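Local coordinates for cell wall binding protein cwp8 (Peptoclostridium difficile, PDB 5J6Q) that probably attaches to the bacterial cell wall through three CWB2 modules, as a cell wall protein associated with the S-layer, at residues 328-333 / 435-440; 403-408 / 443-448; 462-467 / 482-487. All blocks are in the same frame, centred on the assembly; numbering follows the deposited sequence.

How the contacts relate
Contacts 1 and 2 are buried, and contact 3 is only partly buried. Contact 1 joins helices from two different CWB2 modules. It is close packing of small residues, with one water between two carbonyls. Contacts 2 and 3 reach the same parallel sheet. Contact 2 sets helix 401-410 against its outer strand 444-447, and a serine takes a backbone N-H. Contact 3 uses the strand 463-467 and the end of helix 475-484, where an aspartate does the equivalent job near charged and exposed side chains. Contacts 1 and 2 touch through Ala437 and Ile444 and through Leu331 and Ile408. Contact 3 touches neither.

Contact 1. Residues 328-333 / 435-440; sequences SAPLAS and ARAAQF
Ala329 meets Ala438 through their methyl groups, with CB of Ala329 3.8 Å from CB of Ala438. The same Ala438 CB also lies 3.4 Å from the carbonyl O of Ala329. That oxygen is already used within its own helix, where it accepts the backbone N-H of Ser333. At Pro330 the two backbones come very close. Its CA is 3.4 Å from CA of Ala438. The CB of Ala438 does not point straight at the other helix, which is consistent with so close an approach. The proline ring lies alongside: its CB sits 3.8 Å from the carbonyl O of Ala437, and its CD faces the CB atoms of Ala437 and Ala438 at longer range. No direct hydrogen bond crosses the contact. One water bridges it instead, donating to O of Pro330 and to O of Ala438, at 2.8 Å each. Both of its hydrogens are thus used to tie the two carbonyls together. One turn on, Ser333 closes the group. Its OG is placed beside its own backbone N (chi1 -90°) and rests 3.3 Å from CB of Ala438. The serine CB leans toward the carbonyl O of Ala438, at 3.5 Å. The methyl of Ala438 is therefore held between Ala329 and Ser333. Helix 531-542 joins from a third element: its Ala541 touches both Ser333 and Ala438, and its Pro538 touches Ser333. The three helices come from the three successive CWB2 modules of the chain. This is close helix-to-helix packing through small residues, at an interface where the three CWB2 modules of the cell-wall-binding region meet.

Contact 2. Residues 403-408 / 443-448; sequences ETSLEI and PIIVTG
Ser405 turns its OG into the crowded position between its backbone N and carbonyl carbon (chi1 78°), and this brings the oxygen to the backbone of Val446. Ile445 has CG2 anti to its own backbone N, and the methyl is presented to Leu406. The polar bond is the main link. The N-H of Val446 points to OG of Ser405 at 3.0 Å, and the bond is nearly straight, at 169°. The same OG is bonded to the carbonyl O of Phe402, one turn back in the helix. The hydroxyl thus passes its proton to the helix and receives one from the strand, so its rotation is fixed from two sides. CB of Ser405 packs 3.7 Å from CG2 of Val446, and it also lies 3.7 Å from the carbonyl O of Ile444. One residue earlier in the strand than Val446, CG2 of Ile445 meets CD2 of Leu406 at 4.2 Å, the two side chains crossing at about a right angle. The short segments run nearly antiparallel, at 161°, with their axes 7.0 Å apart. Strand 444-447 is the outermost of its parallel sheet. Ile445 bonds through its backbone to Phe420 and Val422 of strand 418-423, and Thr447 to Val422 and to Gly424 just beyond it, while the N-H of Val446 is taken by the serine. Helix 401-410 adds Arg401 and Phe402 against Val446, and Ala409 against Ile445. Helix 322-327, in the preceding CWB2 module, brings Val323 to Val446 and Leu326 to Ile444, so the strand is packed by helices of two modules.

Contact 3. Residues 462-467 / 482-487; sequences KELEIV and VDIDLN
Leu464 and Asp485 join a strand to the end of a helix inside one beta-alpha-beta unit, made of strand 463-467, helix 475-484 and strand 491-493. The unit belongs to the parallel sheet of a CWB2 module, which has a toprim-like fold. Asp485 is the first residue to leave the helix. Its CG is anti to its own backbone N (chi1 -174°), and OD1 reaches the strand. The N-H of Leu464 meets OD1 of Asp485 at 3.0 Å, nearly along the C-O axis and almost straight, at 164°. Farther along the strand, Ile466 pairs its backbone with Glu491 and Leu493, so the carboxylate serves the strand ahead of that pairing. The other oxygen, OD2, accepts the N-H of Lys489 and, weakly, that of Asn487. The aspartate therefore ties the chain after the helix to the strand. Beside it the contact is apolar. Leu464 CD1 lies 4.0 Å from CG1 of Ile484, and the two side chains cross at about a right angle, with Leu459 of helix 453-459 touching both. On the more exposed side, CB of Leu486 rests against CG of Glu463, at 4.0 Å. The carboxylate of Glu463 is in a salt bridge with Lys417. It stands near Asp485, a like charge that the lysine probably offsets. Glu463 OE2 is also 3.1 Å from ND2 of Asn487, but the angle is too poor for a hydrogen bond, and the carboxylate and amide planes are turned 74° apart.

Contact 1. Residues 328-333 / 435-440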
# COMPACT_ATOMS: atom_id res chain seq x y z
N SER A 328 2.82 31.16 -15.99
CA SER A 328 1.51 31.32 -15.33
C SER A 328 1.47 31.05 -13.82
O SER A 328 0.37 31.16 -13.24
CB SER A 328 0.50 30.39 -15.98
OG SER A 328 0.36 30.78 -17.33
N ALA A 329 2.62 30.75 -13.18
CA ALA A 329 2.58 30.38 -11.77
C ALA A 329 2.19 31.52 -10.85
O ALA A 329 1.37 31.23 -9.98
CB ALA A 329 3.95 29.82 -11.33
N PRO A 330 2.80 32.76 -10.94
CA PRO A 330 2.35 33.82 -10.01
C PRO A 330 0.89 34.18 -10.31
O PRO A 330 0.25 34.67 -9.43
CB PRO A 330 3.36 34.95 -10.26
CG PRO A 330 3.92 34.63 -11.59
CD PRO A 330 4.03 33.18 -11.64
N LEU A 331 0.39 33.90 -11.53
CA LEU A 331 -0.95 34.19 -11.92
C LEU A 331 -1.90 33.21 -11.25
O LEU A 331 -2.90 33.68 -10.65
CB LEU A 331 -1.17 34.14 -13.46
CG LEU A 331 -2.62 34.49 -13.80
CD1 LEU A 331 -2.97 35.84 -13.06
CD2 LEU A 331 -2.86 34.62 -15.22
N ALA A 332 -1.61 31.84 -11.35
CA ALA A 332 -2.45 30.87 -10.65
C ALA A 332 -2.39 31.12 -9.14
O ALA A 332 -3.38 30.89 -8.45
CB ALA A 332 -2.02 29.43 -10.93
N SER A 333 -1.26 31.55 -8.62
CA SER A 333 -1.19 31.75 -7.17
C SER A 333 -1.98 32.98 -6.78
O SER A 333 -2.62 33.00 -5.73
CB SER A 333 0.26 31.96 -6.73
OG SER A 333 0.92 30.75 -6.41
N ALA A 435 8.08 28.44 -8.51
CA ALA A 435 7.48 28.48 -7.18
C ALA A 435 7.82 29.82 -6.50
O ALA A 435 6.96 30.44 -5.98
CB ALA A 435 8.01 27.33 -6.32
N ARG A 436 9.11 30.21 -6.53
CA ARG A 436 9.58 31.42 -5.86
C ARG A 436 8.84 32.61 -6.40
O ARG A 436 8.38 33.43 -5.58
CB ARG A 436 11.09 31.54 -6.05
CG ARG A 436 11.62 32.91 -5.76
CD ARG A 436 11.50 33.09 -4.23
NE ARG A 436 11.98 34.39 -3.82
CZ ARG A 436 12.38 34.67 -2.57
NH1 ARG A 436 12.81 35.89 -2.27
NH2 ARG A 436 12.36 33.73 -1.61
N ALA A 437 8.66 32.69 -7.75
CA ALA A 437 7.96 33.80 -8.32
C ALA A 437 6.49 33.77 -7.93
O ALA A 437 5.96 34.83 -7.55
CB ALA A 437 8.06 33.82 -9.81
N ALA A 438 5.83 32.57 -8.01
CA ALA A 438 4.44 32.45 -7.64
C ALA A 438 4.31 32.89 -6.18
O ALA A 438 3.30 33.45 -5.81
CB ALA A 438 3.94 31.02 -7.76
N GLN A 439 5.30 32.59 -5.39
CA GLN A 439 5.26 32.88 -3.96
C GLN A 439 5.39 34.42 -3.66
O GLN A 439 5.21 34.82 -2.52
CB GLN A 439 6.40 32.14 -3.28
CG GLN A 439 6.32 32.26 -1.76
CD GLN A 439 7.52 31.77 -1.03
OE1 GLN A 439 7.90 32.32 0.03
NE2 GLN A 439 8.14 30.75 -1.52
N PHE A 440 5.69 35.25 -4.67
CA PHE A 440 5.92 36.66 -4.40
C PHE A 440 5.29 37.57 -5.41
O PHE A 440 5.67 38.72 -5.43
CB PHE A 440 7.45 36.98 -4.34
CG PHE A 440 8.13 36.51 -3.08
CD1 PHE A 440 8.63 35.23 -2.97
CD2 PHE A 440 8.25 37.34 -1.98
CE1 PHE A 440 9.22 34.79 -1.80
CE2 PHE A 440 8.84 36.90 -0.81
CZ PHE A 440 9.32 35.62 -0.73
O HOH W 1 1.62 35.36 -7.09

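Contact 2. Residues 403-408 / 443-448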
# COMPACT_ATOMS: atom_id res chain seq x y z
N GLU A 403 5.44 37.70 -26.05
CA GLU A 403 4.30 38.59 -25.92
C GLU A 403 3.32 38.05 -24.90
O GLU A 403 2.76 38.82 -24.12
CB GLU A 403 3.62 38.79 -27.28
CG GLU A 403 4.44 39.66 -28.20
CD GLU A 403 3.82 39.80 -29.57
OE1 GLU A 403 2.58 39.99 -29.65
OE2 GLU A 403 4.56 39.70 -30.57
N THR A 404 3.09 36.74 -24.91
CA THR A 404 2.17 36.19 -23.94
C THR A 404 2.68 36.46 -22.52
O THR A 404 1.88 36.84 -21.67
CB THR A 404 1.96 34.75 -24.26
OG1 THR A 404 1.32 34.73 -25.56
CG2 THR A 404 1.13 34.00 -23.18
N SER A 405 4.00 36.37 -22.28
CA SER A 405 4.47 36.55 -20.92
C SER A 405 4.18 37.95 -20.47
O SER A 405 3.75 38.12 -19.34
CB SER A 405 5.95 36.18 -20.78
OG SER A 405 6.89 37.14 -21.25
N LEU A 406 4.37 38.98 -21.35
CA LEU A 406 4.03 40.36 -20.91
C LEU A 406 2.49 40.48 -20.61
O LEU A 406 2.09 41.15 -19.67
CB LEU A 406 4.46 41.36 -22.00
CG LEU A 406 5.93 41.20 -22.41
CD1 LEU A 406 6.16 41.73 -23.83
CD2 LEU A 406 6.79 41.95 -21.42
N GLU A 407 1.65 39.82 -21.38
CA GLU A 407 0.21 39.84 -21.08
C GLU A 407 -0.06 39.21 -19.69
O GLU A 407 -0.82 39.78 -18.90
CB GLU A 407 -0.56 39.10 -22.16
CG GLU A 407 -0.47 39.79 -23.51
CD GLU A 407 -0.96 41.23 -23.46
OE1 GLU A 407 -0.41 42.07 -24.19
OE2 GLU A 407 -1.90 41.54 -22.68
N ILE A 408 0.60 38.04 -19.38
CA ILE A 408 0.41 37.39 -18.06
C ILE A 408 0.84 38.39 -17.06
O ILE A 408 0.17 38.65 -16.05
CB ILE A 408 1.33 36.13 -17.91
CG1 ILE A 408 0.82 34.99 -18.77
CG2 ILE A 408 1.41 35.71 -16.47
CD1 ILE A 408 1.89 33.84 -18.86
N PRO A 443 6.61 38.63 -11.68
CA PRO A 443 6.36 38.15 -13.03
C PRO A 443 7.59 37.43 -13.56
O PRO A 443 8.72 37.60 -13.08
CB PRO A 443 6.02 39.43 -13.81
CG PRO A 443 6.57 40.54 -12.97
CD PRO A 443 6.42 40.09 -11.58
N ILE A 444 7.36 36.66 -14.61
CA ILE A 444 8.43 35.94 -15.22
C ILE A 444 8.37 36.44 -16.62
O ILE A 444 7.44 36.09 -17.35
CB ILE A 444 8.19 34.40 -15.17
CG1 ILE A 444 8.43 33.86 -13.73
CG2 ILE A 444 9.11 33.73 -16.16
CD1 ILE A 444 7.88 32.40 -13.59
N ILE A 445 9.36 37.21 -17.02
CA ILE A 445 9.34 37.79 -18.33
C ILE A 445 10.23 36.96 -19.18
O ILE A 445 11.37 36.68 -18.80
CB ILE A 445 9.83 39.27 -18.19
CG1 ILE A 445 8.88 40.07 -17.22
CG2 ILE A 445 9.90 39.91 -19.57
CD1 ILE A 445 7.40 40.04 -17.71
N VAL A 446 9.72 36.56 -20.30
CA VAL A 446 10.42 35.74 -21.26
C VAL A 446 10.89 36.71 -22.36
O VAL A 446 10.06 37.49 -22.84
CB VAL A 446 9.43 34.72 -21.80
CG1 VAL A 446 10.08 33.82 -22.85
CG2 VAL A 446 8.83 33.89 -20.67
N THR A 447 12.20 36.65 -22.79
CA THR A 447 12.68 37.59 -23.79
C THR A 447 13.51 36.92 -24.90
O THR A 447 14.09 35.83 -24.72
CB THR A 447 13.51 38.70 -23.08
OG1 THR A 447 13.81 39.74 -24.04
CG2 THR A 447 14.81 38.16 -22.48
N GLY A 448 13.53 37.57 -26.07
CA GLY A 448 14.27 37.07 -27.21
C GLY A 448 15.64 37.69 -27.10
O GLY A 448 16.02 38.13 -26.02

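Contact 3. Residues 462-467 / 482-487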
# COMPACT_ATOMS: atom_id res chain seq x y z
N LYS A 462 11.90 48.37 -10.81
CA LYS A 462 11.83 47.20 -9.94
C LYS A 462 13.14 46.42 -9.95
O LYS A 462 13.95 46.57 -10.86
CB LYS A 462 10.67 46.28 -10.38
CG LYS A 462 9.64 46.96 -11.29
CD LYS A 462 8.22 46.73 -10.80
CE LYS A 462 7.26 47.77 -11.35
NZ LYS A 462 6.08 47.13 -11.99
N GLU A 463 13.37 45.59 -8.92
CA GLU A 463 14.57 44.75 -8.83
C GLU A 463 14.37 43.46 -9.64
O GLU A 463 13.39 42.74 -9.45
CB GLU A 463 14.87 44.42 -7.36
CG GLU A 463 15.14 45.67 -6.54
CD GLU A 463 15.80 45.36 -5.22
OE1 GLU A 463 16.54 44.36 -5.13
OE2 GLU A 463 15.57 46.12 -4.26
N LEU A 464 15.32 43.17 -10.53
CA LEU A 464 15.27 42.06 -11.45
C LEU A 464 16.32 40.97 -11.21
O LEU A 464 17.39 41.21 -10.64
CB LEU A 464 15.42 42.65 -12.88
CG LEU A 464 14.44 43.79 -13.19
CD1 LEU A 464 14.92 44.70 -14.34
CD2 LEU A 464 13.10 43.17 -13.53
N GLU A 465 16.01 39.75 -11.63
CA GLU A 465 16.92 38.61 -11.50
C GLU A 465 16.84 37.82 -12.79
O GLU A 465 15.75 37.67 -13.35
CB GLU A 465 16.55 37.74 -10.28
CG GLU A 465 17.45 36.53 -10.08
CD GLU A 465 18.42 36.67 -8.89
OE1 GLU A 465 19.63 36.55 -9.12
OE2 GLU A 465 17.98 36.89 -7.75
N ILE A 466 17.98 37.38 -13.31
CA ILE A 466 18.00 36.60 -14.54
C ILE A 466 18.24 35.13 -14.22
O ILE A 466 19.05 34.83 -13.34
CB ILE A 466 19.11 37.12 -15.46
CG1 ILE A 466 19.03 38.66 -15.56
CG2 ILE A 466 18.93 36.49 -16.83
CD1 ILE A 466 19.98 39.28 -16.60
N VAL A 467 17.54 34.22 -14.94
CA VAL A 467 17.65 32.77 -14.73
C VAL A 467 17.98 32.17 -16.10
O VAL A 467 17.14 32.16 -16.99
CB VAL A 467 16.37 32.14 -14.07
CG1 VAL A 467 16.57 30.62 -13.87
CG2 VAL A 467 16.10 32.78 -12.71
N VAL A 482 20.29 46.07 -15.98
CA VAL A 482 21.04 46.78 -14.94
C VAL A 482 20.70 48.27 -15.02
O VAL A 482 20.66 48.95 -14.00
CB VAL A 482 22.55 46.52 -15.15
CG1 VAL A 482 23.37 47.24 -14.08
CG2 VAL A 482 22.84 45.02 -15.10
N ASP A 483 20.46 48.76 -16.24
CA ASP A 483 20.09 50.15 -16.50
C ASP A 483 18.72 50.50 -15.90
O ASP A 483 18.60 51.51 -15.21
CB ASP A 483 20.06 50.39 -18.02
CG ASP A 483 19.92 51.85 -18.40
OD1 ASP A 483 20.96 52.53 -18.54
OD2 ASP A 483 18.77 52.31 -18.56
N ILE A 484 17.69 49.66 -16.15
CA ILE A 484 16.34 49.92 -15.64
C ILE A 484 16.12 49.37 -14.23
O ILE A 484 15.04 49.55 -13.66
CB ILE A 484 15.31 49.35 -16.64
CG1 ILE A 484 15.48 47.82 -16.78
CG2 ILE A 484 15.49 50.03 -17.98
CD1 ILE A 484 14.43 47.18 -17.67
N ASP A 485 17.12 48.69 -13.66
CA ASP A 485 17.04 48.13 -12.32
C ASP A 485 17.08 49.24 -11.27
O ASP A 485 17.65 50.30 -11.51
CB ASP A 485 18.21 47.15 -12.09
CG ASP A 485 18.11 46.42 -10.77
OD1 ASP A 485 17.39 45.40 -10.70
OD2 ASP A 485 18.75 46.87 -9.79
N LEU A 486 16.48 48.99 -10.10
CA LEU A 486 16.40 49.97 -9.01
C LEU A 486 17.76 50.28 -8.38
O LEU A 486 18.12 51.44 -8.23
CB LEU A 486 15.45 49.43 -7.93
CG LEU A 486 15.26 50.34 -6.73
CD1 LEU A 486 14.61 51.64 -7.15
CD2 LEU A 486 14.40 49.65 -5.69
N ASN A 487 18.51 49.24 -8.01
CA ASN A 487 19.81 49.41 -7.35
C ASN A 487 20.98 49.31 -8.33
O ASN A 487 22.13 49.22 -7.90
CB ASN A 487 19.96 48.35 -6.26
CG ASN A 487 19.07 48.61 -5.08
OD1 ASN A 487 19.46 49.32 -4.15
ND2 ASN A 487 17.85 48.08 -5.03